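Long-range contacts in globin II, extracellular (Lumbricus terrestris, PDB 1X9F), which probably carries oxygen as a haem-bearing globin chain of the earthworm's giant extracellular haemoglobin, erythrocruorin: residues B[112-117]-B[128-133]; B[35-40]-B[106-111]. All coordinates share one frame; numbering follows the deposited sequence.

Contact 1. Residues B[112-117]-B[128-133]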
ATOM      1  N   ALA B 112       4.886  15.066 -46.894  1.00 26.87           N
ATOM      2  CA  ALA B 112       3.907  15.392 -45.877  1.00 25.65           C
ATOM      3  C   ALA B 112       4.024  14.455 -44.676  1.00 26.02           C
ATOM      4  O   ALA B 112       4.092  14.923 -43.536  1.00 26.46           O
ATOM      5  CB  ALA B 112       2.505  15.355 -46.465  1.00 26.49           C
ATOM      6  N   ILE B 113       4.054  13.142 -44.930  1.00 22.81           N
ATOM      7  CA  ILE B 113       4.271  12.162 -43.863  1.00 23.43           C
ATOM      8  C   ILE B 113       5.498  12.537 -43.042  1.00 24.60           C
ATOM      9  O   ILE B 113       5.422  12.623 -41.813  1.00 23.55           O
ATOM     10  CB  ILE B 113       4.452  10.734 -44.416  1.00 23.80           C
ATOM     11  CG1 ILE B 113       3.155  10.205 -45.029  1.00 22.88           C
ATOM     12  CG2 ILE B 113       4.909   9.778 -43.309  1.00 23.66           C
ATOM     13  CD1 ILE B 113       3.366   8.917 -45.815  1.00 25.61           C
ATOM     14  N   LEU B 114       6.619  12.768 -43.726  1.00 22.39           N
ATOM     15  CA  LEU B 114       7.873  13.078 -43.049  1.00 22.30           C
ATOM     16  C   LEU B 114       7.778  14.352 -42.243  1.00 22.00           C
ATOM     17  O   LEU B 114       8.377  14.472 -41.178  1.00 25.46           O
ATOM     18  CB  LEU B 114       9.023  13.168 -44.048  1.00 20.01           C
ATOM     19  CG  LEU B 114       9.842  11.889 -44.224  1.00 18.90           C
ATOM     20  CD1 LEU B 114       8.974  10.677 -44.552  1.00 18.43           C
ATOM     21  CD2 LEU B 114      10.859  12.106 -45.320  1.00 20.88           C
ATOM     22  N   HIS B 115       6.987  15.288 -42.741  1.00 23.71           N
ATOM     23  CA  HIS B 115       6.852  16.582 -42.131  1.00 23.32           C
ATOM     24  C   HIS B 115       6.057  16.516 -40.838  1.00 23.17           C
ATOM     25  O   HIS B 115       6.462  17.061 -39.810  1.00 22.75           O
ATOM     26  CB  HIS B 115       6.147  17.487 -43.116  1.00 24.35           C
ATOM     27  CG  HIS B 115       5.887  18.847 -42.581  1.00 32.77           C
ATOM     28  ND1 HIS B 115       6.903  19.735 -42.305  1.00 38.48           N
ATOM     29  CD2 HIS B 115       4.733  19.474 -42.260  1.00 27.74           C
ATOM     30  CE1 HIS B 115       6.384  20.858 -41.843  1.00 37.28           C
ATOM     31  NE2 HIS B 115       5.070  20.726 -41.808  1.00 38.70           N
ATOM     32  N   VAL B 116       4.914  15.846 -40.913  1.00 21.98           N
ATOM     33  CA  VAL B 116       4.049  15.675 -39.770  1.00 20.67           C
ATOM     34  C   VAL B 116       4.736  14.794 -38.720  1.00 21.96           C
ATOM     35  O   VAL B 116       4.706  15.119 -37.533  1.00 23.65           O
ATOM     36  CB  VAL B 116       2.666  15.135 -40.199  1.00 21.69           C
ATOM     37  CG1 VAL B 116       1.766  14.940 -38.998  1.00 21.17           C
ATOM     38  CG2 VAL B 116       2.004  16.095 -41.190  1.00 21.40           C
ATOM     39  N   VAL B 117       5.382  13.713 -39.155  1.00 22.56           N
ATOM     40  CA  VAL B 117       6.125  12.849 -38.235  1.00 21.61           C
ATOM     41  C   VAL B 117       7.253  13.613 -37.529  1.00 24.06           C
ATOM     42  O   VAL B 117       7.401  13.499 -36.308  1.00 25.07           O
ATOM     43  CB  VAL B 117       6.625  11.554 -38.932  1.00 20.26           C
ATOM     44  CG1 VAL B 117       7.716  10.875 -38.126  1.00 14.62           C
ATOM     45  CG2 VAL B 117       5.460  10.594 -39.151  1.00 17.60           C
ATOM     46  N   GLU B 128      16.128  10.423 -43.099  1.00 32.22           N
ATOM     47  CA  GLU B 128      16.696   9.593 -44.150  1.00 31.96           C
ATOM     48  C   GLU B 128      16.140   8.176 -44.124  1.00 28.98           C
ATOM     49  O   GLU B 128      15.916   7.582 -45.180  1.00 30.18           O
ATOM     50  CB  GLU B 128      18.221   9.569 -44.066  1.00 33.72           C
ATOM     51  CG  GLU B 128      18.894  10.779 -44.694  1.00 43.01           C
ATOM     52  CD  GLU B 128      20.394  10.603 -44.834  1.00 51.81           C
ATOM     53  OE1 GLU B 128      21.074  10.395 -43.804  1.00 53.89           O
ATOM     54  OE2 GLU B 128      20.896  10.686 -45.975  1.00 57.24           O
ATOM     55  N   ALA B 129      15.926   7.641 -42.922  1.00 26.50           N
ATOM     56  CA  ALA B 129      15.361   6.305 -42.753  1.00 23.84           C
ATOM     57  C   ALA B 129      13.886   6.285 -43.151  1.00 24.95           C
ATOM     58  O   ALA B 129      13.433   5.346 -43.818  1.00 27.06           O
ATOM     59  CB  ALA B 129      15.542   5.827 -41.315  1.00 21.19           C
ATOM     60  N   TRP B 130      13.140   7.319 -42.761  1.00 24.23           N
ATOM     61  CA  TRP B 130      11.743   7.449 -43.170  1.00 25.64           C
ATOM     62  C   TRP B 130      11.610   7.614 -44.677  1.00 27.15           C
ATOM     63  O   TRP B 130      10.835   6.902 -45.315  1.00 27.06           O
ATOM     64  CB  TRP B 130      11.064   8.616 -42.457  1.00 25.11           C
ATOM     65  CG  TRP B 130      10.536   8.268 -41.113  1.00 26.10           C
ATOM     66  CD1 TRP B 130      11.233   8.251 -39.940  1.00 23.41           C
ATOM     67  CD2 TRP B 130       9.194   7.886 -40.789  1.00 23.71           C
ATOM     68  NE1 TRP B 130      10.410   7.882 -38.903  1.00 22.67           N
ATOM     69  CE2 TRP B 130       9.151   7.655 -39.394  1.00 24.69           C
ATOM     70  CE3 TRP B 130       8.018   7.720 -41.534  1.00 20.07           C
ATOM     71  CZ2 TRP B 130       7.981   7.265 -38.729  1.00 23.66           C
ATOM     72  CZ3 TRP B 130       6.857   7.336 -40.874  1.00 22.81           C
ATOM     73  CH2 TRP B 130       6.849   7.112 -39.484  1.00 20.48           C
ATOM     74  N   ASP B 131      12.372   8.548 -45.239  1.00 27.49           N
ATOM     75  CA  ASP B 131      12.328   8.811 -46.671  1.00 29.67           C
ATOM     76  C   ASP B 131      12.523   7.523 -47.476  1.00 29.87           C
ATOM     77  O   ASP B 131      11.773   7.240 -48.418  1.00 28.82           O
ATOM     78  CB  ASP B 131      13.395   9.841 -47.041  1.00 31.86           C
ATOM     79  CG  ASP B 131      13.317  10.262 -48.484  1.00 33.92           C
ATOM     80  OD1 ASP B 131      12.274  10.816 -48.891  1.00 37.69           O
ATOM     81  OD2 ASP B 131      14.250  10.082 -49.292  1.00 41.45           O
ATOM     82  N   ALA B 132      13.518   6.739 -47.073  1.00 27.38           N
ATOM     83  CA  ALA B 132      13.858   5.504 -47.754  1.00 26.12           C
ATOM     84  C   ALA B 132      12.738   4.472 -47.655  1.00 25.96           C
ATOM     85  O   ALA B 132      12.407   3.807 -48.637  1.00 28.36           O
ATOM     86  CB  ALA B 132      15.143   4.942 -47.183  1.00 24.93           C
ATOM     87  N   CYS B 133      12.160   4.343 -46.462  1.00 25.93           N
ATOM     88  CA  CYS B 133      11.129   3.347 -46.210  1.00 25.33           C
ATOM     89  C   CYS B 133       9.766   3.731 -46.784  1.00 23.82           C
ATOM     90  O   CYS B 133       9.027   2.854 -47.228  1.00 23.91           O
ATOM     91  CB  CYS B 133      11.050   3.029 -44.713  1.00 26.33           C
ATOM     92  SG  CYS B 133      12.422   1.982 -44.154  1.00 31.33           S
TER

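Contact 2. Residues B[35-40]-B[106-111]. With HEM (protoporphyrin IX containing Fe), chain O.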
ATOM      1  N   ARG B  35      -3.606  17.525 -45.297  1.00 24.14           N
ATOM      2  CA  ARG B  35      -3.481  18.969 -45.495  1.00 26.74           C
ATOM      3  C   ARG B  35      -2.107  19.365 -46.001  1.00 28.32           C
ATOM      4  O   ARG B  35      -1.990  20.234 -46.868  1.00 29.54           O
ATOM      5  CB  ARG B  35      -3.776  19.719 -44.206  1.00 26.24           C
ATOM      6  CG  ARG B  35      -5.243  19.742 -43.913  1.00 30.14           C
ATOM      7  CD  ARG B  35      -5.559  20.156 -42.518  1.00 27.19           C
ATOM      8  NE  ARG B  35      -7.001  20.167 -42.340  1.00 43.83           N
ATOM      9  CZ  ARG B  35      -7.616  20.015 -41.176  1.00 48.56           C
ATOM     10  NH1 ARG B  35      -6.919  19.832 -40.060  1.00 42.70           N
ATOM     11  NH2 ARG B  35      -8.941  20.041 -41.125  1.00 42.43           N
ATOM     12  N   ALA B  36      -1.070  18.746 -45.442  1.00 28.86           N
ATOM     13  CA  ALA B  36       0.287  18.993 -45.898  1.00 27.11           C
ATOM     14  C   ALA B  36       0.441  18.539 -47.350  1.00 27.09           C
ATOM     15  O   ALA B  36       1.108  19.211 -48.136  1.00 27.20           O
ATOM     16  CB  ALA B  36       1.293  18.304 -44.994  1.00 27.37           C
ATOM     17  N   THR B  37      -0.182  17.414 -47.702  1.00 24.11           N
ATOM     18  CA  THR B  37      -0.175  16.931 -49.085  1.00 25.91           C
ATOM     19  C   THR B  37      -0.829  17.958 -50.007  1.00 28.32           C
ATOM     20  O   THR B  37      -0.229  18.375 -51.001  1.00 29.07           O
ATOM     21  CB  THR B  37      -0.904  15.567 -49.204  1.00 26.66           C
ATOM     22  OG1 THR B  37      -0.255  14.597 -48.371  1.00 27.28           O
ATOM     23  CG2 THR B  37      -0.746  14.982 -50.610  1.00 21.27           C
ATOM     24  N   PHE B  38      -2.056  18.359 -49.666  1.00 27.11           N
ATOM     25  CA  PHE B  38      -2.808  19.321 -50.469  1.00 26.73           C
ATOM     26  C   PHE B  38      -2.102  20.670 -50.566  1.00 29.06           C
ATOM     27  O   PHE B  38      -2.133  21.297 -51.619  1.00 31.05           O
ATOM     28  CB  PHE B  38      -4.243  19.521 -49.954  1.00 24.20           C
ATOM     29  CG  PHE B  38      -5.115  18.294 -50.041  1.00 20.83           C
ATOM     30  CD1 PHE B  38      -6.163  18.118 -49.146  1.00 14.75           C
ATOM     31  CD2 PHE B  38      -4.890  17.314 -51.008  1.00 19.13           C
ATOM     32  CE1 PHE B  38      -6.974  16.996 -49.213  1.00 17.93           C
ATOM     33  CE2 PHE B  38      -5.694  16.187 -51.078  1.00 14.61           C
ATOM     34  CZ  PHE B  38      -6.739  16.028 -50.180  1.00 20.45           C
ATOM     35  N   ALA B  39      -1.476  21.125 -49.482  1.00 30.17           N
ATOM     36  CA  ALA B  39      -0.728  22.389 -49.517  1.00 33.33           C
ATOM     37  C   ALA B  39       0.377  22.336 -50.570  1.00 33.69           C
ATOM     38  O   ALA B  39       0.706  23.345 -51.199  1.00 32.80           O
ATOM     39  CB  ALA B  39      -0.141  22.710 -48.146  1.00 30.31           C
ATOM     40  N   GLN B  40       0.938  21.148 -50.764  1.00 36.73           N
ATOM     41  CA  GLN B  40       2.042  20.983 -51.689  1.00 38.62           C
ATOM     42  C   GLN B  40       1.605  20.709 -53.127  1.00 37.66           C
ATOM     43  O   GLN B  40       2.207  21.226 -54.070  1.00 38.94           O
ATOM     44  CB  GLN B  40       3.001  19.896 -51.214  1.00 38.63           C
ATOM     45  CG  GLN B  40       4.237  19.865 -52.081  1.00 47.49           C
ATOM     46  CD  GLN B  40       5.268  18.883 -51.615  1.00 50.03           C
ATOM     47  OE1 GLN B  40       5.579  18.815 -50.427  1.00 51.19           O
ATOM     48  NE2 GLN B  40       5.828  18.127 -52.552  1.00 52.54           N
ATOM     49  N   PHE B 106       2.475  11.019 -55.093  1.00 31.26           N
ATOM     50  CA  PHE B 106       3.103  10.128 -54.106  1.00 31.46           C
ATOM     51  C   PHE B 106       4.267  10.845 -53.470  1.00 32.06           C
ATOM     52  O   PHE B 106       4.585  10.626 -52.303  1.00 32.82           O
ATOM     53  CB  PHE B 106       3.616   8.836 -54.739  1.00 30.65           C
ATOM     54  CG  PHE B 106       2.538   7.889 -55.106  1.00 31.21           C
ATOM     55  CD1 PHE B 106       2.077   7.837 -56.409  1.00 29.56           C
ATOM     56  CD2 PHE B 106       1.959   7.065 -54.147  1.00 32.39           C
ATOM     57  CE1 PHE B 106       1.068   6.968 -56.762  1.00 29.23           C
ATOM     58  CE2 PHE B 106       0.945   6.194 -54.491  1.00 30.02           C
ATOM     59  CZ  PHE B 106       0.498   6.143 -55.801  1.00 29.59           C
ATOM     60  N   ASP B 107       4.891  11.714 -54.255  1.00 32.78           N
ATOM     61  CA  ASP B 107       6.032  12.477 -53.800  1.00 34.76           C
ATOM     62  C   ASP B 107       5.664  13.498 -52.721  1.00 32.76           C
ATOM     63  O   ASP B 107       6.350  13.591 -51.702  1.00 33.46           O
ATOM     64  CB  ASP B 107       6.715  13.162 -54.979  1.00 35.93           C
ATOM     65  CG  ASP B 107       8.105  13.635 -54.636  1.00 45.34           C
ATOM     66  OD1 ASP B 107       9.009  12.780 -54.520  1.00 55.67           O
ATOM     67  OD2 ASP B 107       8.390  14.840 -54.461  1.00 51.42           O
ATOM     68  N   ALA B 108       4.592  14.255 -52.943  1.00 31.07           N
ATOM     69  CA  ALA B 108       4.125  15.222 -51.949  1.00 29.41           C
ATOM     70  C   ALA B 108       3.651  14.528 -50.672  1.00 29.82           C
ATOM     71  O   ALA B 108       3.915  14.998 -49.561  1.00 28.50           O
ATOM     72  CB  ALA B 108       3.024  16.085 -52.525  1.00 28.16           C
ATOM     73  N   PHE B 109       2.959  13.406 -50.848  1.00 29.04           N
ATOM     74  CA  PHE B 109       2.477  12.621 -49.730  1.00 29.10           C
ATOM     75  C   PHE B 109       3.636  12.220 -48.834  1.00 30.58           C
ATOM     76  O   PHE B 109       3.574  12.396 -47.615  1.00 31.75           O
ATOM     77  CB  PHE B 109       1.741  11.382 -50.231  1.00 28.77           C
ATOM     78  CG  PHE B 109       0.949  10.686 -49.169  1.00 29.37           C
ATOM     79  CD1 PHE B 109       1.338   9.444 -48.695  1.00 27.62           C
ATOM     80  CD2 PHE B 109      -0.190  11.277 -48.639  1.00 27.07           C
ATOM     81  CE1 PHE B 109       0.598   8.799 -47.710  1.00 28.31           C
ATOM     82  CE2 PHE B 109      -0.928  10.642 -47.657  1.00 26.77           C
ATOM     83  CZ  PHE B 109      -0.535   9.402 -47.189  1.00 27.27           C
ATOM     84  N   LYS B 110       4.696  11.700 -49.443  1.00 31.56           N
ATOM     85  CA  LYS B 110       5.878  11.301 -48.701  1.00 30.31           C
ATOM     86  C   LYS B 110       6.462  12.468 -47.905  1.00 31.12           C
ATOM     87  O   LYS B 110       6.834  12.300 -46.741  1.00 32.93           O
ATOM     88  CB  LYS B 110       6.929  10.732 -49.647  1.00 27.97           C
ATOM     89  CG  LYS B 110       8.215  10.329 -48.954  1.00 29.79           C
ATOM     90  CD  LYS B 110       9.189   9.693 -49.915  1.00 32.22           C
ATOM     91  CE  LYS B 110       9.906  10.749 -50.749  1.00 29.29           C
ATOM     92  NZ  LYS B 110      11.186  10.192 -51.277  1.00 25.95           N
ATOM     93  N   THR B 111       6.543  13.638 -48.535  1.00 30.27           N
ATOM     94  CA  THR B 111       7.065  14.837 -47.882  1.00 29.20           C
ATOM     95  C   THR B 111       6.193  15.191 -46.694  1.00 28.05           C
ATOM     96  O   THR B 111       6.692  15.563 -45.631  1.00 27.37           O
ATOM     97  CB  THR B 111       7.094  16.004 -48.885  1.00 29.85           C
ATOM     98  OG1 THR B 111       7.973  15.672 -49.969  1.00 31.27           O
ATOM     99  CG2 THR B 111       7.745  17.245 -48.279  1.00 24.41           C
TER
HETATM  100  CHA HEM O 160      -7.788   5.064 -51.292  1.00 20.41           C
HETATM  101  CHB HEM O 160      -3.600   3.788 -49.126  1.00 20.04           C
HETATM  102  CHC HEM O 160      -1.255   7.368 -51.495  1.00 17.94           C
HETATM  103  CHD HEM O 160      -5.405   8.489 -53.853  1.00 16.55           C
HETATM  104  C1A HEM O 160      -6.821   4.423 -50.387  1.00 19.81           C
HETATM  105  C2A HEM O 160      -7.241   3.424 -49.513  1.00 21.33           C
HETATM  106  C3A HEM O 160      -6.019   3.005 -48.825  1.00 21.79           C
HETATM  107  C4A HEM O 160      -5.013   3.873 -49.472  1.00 19.47           C
HETATM  108  CMA HEM O 160      -5.843   1.962 -47.750  1.00 18.23           C
HETATM  109  CAA HEM O 160      -8.640   2.920 -49.261  1.00 24.08           C
HETATM  110  CBA HEM O 160      -9.010   1.706 -50.089  1.00 28.75           C
HETATM  111  CGA HEM O 160     -10.462   1.426 -49.776  1.00 32.66           C
HETATM  112  O1A HEM O 160     -10.753   0.853 -48.701  1.00 38.78           O
HETATM  113  O2A HEM O 160     -11.322   1.791 -50.604  1.00 34.26           O
HETATM  114  C1B HEM O 160      -2.566   4.702 -49.603  1.00 17.96           C
HETATM  115  C2B HEM O 160      -1.287   4.618 -49.097  1.00 17.59           C
HETATM  116  C3B HEM O 160      -0.664   5.610 -49.779  1.00 20.01           C
HETATM  117  C4B HEM O 160      -1.553   6.232 -50.627  1.00 20.00           C
HETATM  118  CMB HEM O 160      -0.723   3.677 -48.064  1.00 16.72           C
HETATM  119  CAB HEM O 160       0.626   5.853 -49.546  1.00 18.44           C
HETATM  120  CBB HEM O 160       1.906   5.991 -49.264  1.00 23.72           C
HETATM  121  C1C HEM O 160      -2.247   8.041 -52.342  1.00 18.46           C
HETATM  122  C2C HEM O 160      -1.883   9.153 -53.075  1.00 15.34           C
HETATM  123  C3C HEM O 160      -3.045   9.467 -53.741  1.00 19.91           C
HETATM  124  C4C HEM O 160      -4.013   8.538 -53.353  1.00 15.91           C
HETATM  125  CMC HEM O 160      -0.519   9.800 -53.114  1.00 22.11           C
HETATM  126  CAC HEM O 160      -3.190  10.605 -54.689  1.00 22.34           C
HETATM  127  CBC HEM O 160      -2.896  11.844 -54.266  1.00 21.57           C
HETATM  128  C1D HEM O 160      -6.474   7.600 -53.350  1.00 18.96           C
HETATM  129  C2D HEM O 160      -7.795   7.744 -53.770  1.00 18.02           C
HETATM  130  C3D HEM O 160      -8.507   6.800 -53.066  1.00 17.18           C
HETATM  131  C4D HEM O 160      -7.477   6.137 -52.243  1.00 18.55           C
HETATM  132  CMD HEM O 160      -8.331   8.726 -54.785  1.00 20.43           C
HETATM  133  CAD HEM O 160      -9.981   6.488 -53.142  1.00 19.72           C
HETATM  134  CBD HEM O 160     -10.807   7.549 -52.436  1.00 24.88           C
HETATM  135  CGD HEM O 160     -12.247   7.109 -52.522  1.00 24.92           C
HETATM  136  O1D HEM O 160     -12.598   6.047 -51.964  1.00 29.13           O
HETATM  137  O2D HEM O 160     -13.041   7.824 -53.161  1.00 32.81           O
HETATM  138  NA  HEM O 160      -5.479   4.697 -50.438  1.00 19.43           N
HETATM  139  NB  HEM O 160      -2.778   5.662 -50.537  1.00 14.12           N
HETATM  140  NC  HEM O 160      -3.527   7.606 -52.495  1.00 16.89           N
HETATM  141  ND  HEM O 160      -6.239   6.643 -52.415  1.00 18.51           N
HETATM  142 FE   HEM O 160      -4.495   6.104 -51.528  1.00 24.19          FE

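Contact 1. Residues B[112-117]-B[128-133]
Val117 and Trp130 meet tip to tip and make the aromatic part of this contact, a CH-pi interaction. The methyl CG1 of Val117 stands 3.9 Å from the centroid of the six-membered ring of Trp130, 23° off the ring normal, so it lies over one face but displaced toward the rim. The torsion that places CG1 anti to the backbone N (chi1 163°) brings this methyl over the indole, while CG2, the other branch, approaches the ring at Trp130 CH2 3.8 Å away. Because the indole N-H is engaged by Glu15, whose OE2 takes a hydrogen bond from NE1, the ring is tethered at its polar corner while the valine covers its hydrocarbon part.

The two segments belong to helices 103-121 and 127-142, the G and H helices of the globin fold, which form an antiparallel hairpin. Locally their axes approach to 10.2 Å with 149° between their directions, a separation spanned mainly by the indole of Trp130 and the branched side chains facing it. Cys133, on the second of these helices, is disulfide-bonded to Cys4 and so ties the chain's N-terminal part to this pair.

The remaining packing across the helices is apolar, with no hydrogen bond between the segments. Leu114 runs alongside Trp130 in the reverse sense, with its CD1 3.6 Å from CB of Trp130. Its second methyl, CD2, rests 3.8 Å from CB of Asp131, so the leucine fork spans two successive residues. Ile113 lies nearly perpendicular to Trp130, bringing CG2 to 4.0 Å from the ring atom CZ3.

Contact 2. Residues B[35-40]-B[106-111]
Phe109 is set between Thr37 and the haem: the CHC bridge of the porphyrin lies over one face of its ring, and Thr37 OG1 approaches obliquely, 3.3 Å from CD2. The ring of Trp34, a residue of the carbon monoxide pocket, also meets it, the planes about 40° apart. At CE1 the ring meets the haem atom CBB, 3.5 Å away. The ring of Phe106, one turn back, takes the haem methyl CMC over a face, 3.8 Å above its plane. Both phenylalanines line the haem pocket. An alanine in place of Phe109 would probably open a gap beside CBB and strip Thr37 OG1 of its ring neighbour, although that hydroxyl would keep its hydrogen bond to Ile33 O.

Gln40 contributes packing: its chain, with CG anti to the backbone N (chi1 -172°), runs extended across Ala108, putting NE2 3.5 Å from CB of Ala108. OE1 meets the methyl CG2 of Thr111 at 3.4 Å. The hydroxyl of that threonine is turned back into its own helix, where OG1 donates to Asp107 O from the opposite face of the carbonyl to Thr111 N.

This is the B-G crossing of the globin fold, helix 23-40 over helix 103-121. Val68 of helix 59-77 touches Phe109, while helix 127-142 packs on Phe106.

Helix 103-121 is the shared element: contact 2 uses its earlier turns against helix 23-40, and contact 1 the next turns against helix 127-142, with centres 11 Å apart. They meet directly. Lys110, in a segment of contact 2, forms a salt bridge through NZ with OD1 of Asp131 in contact 1, at 2.7 Å, and the lysine has a second partner in Asp135. Ala112 of contact 1 packs its CB 3.4 Å from Thr37 OG1 of contact 2. Contact 2 supplies Phe106 and Phe109 to the haem pocket, and contact 1 lies further back: the side chain of Phe109 is about 5 Å from the bound carbon monoxide, whereas that of Ile113 is about 9 Å from it and about 5 Å from the haem.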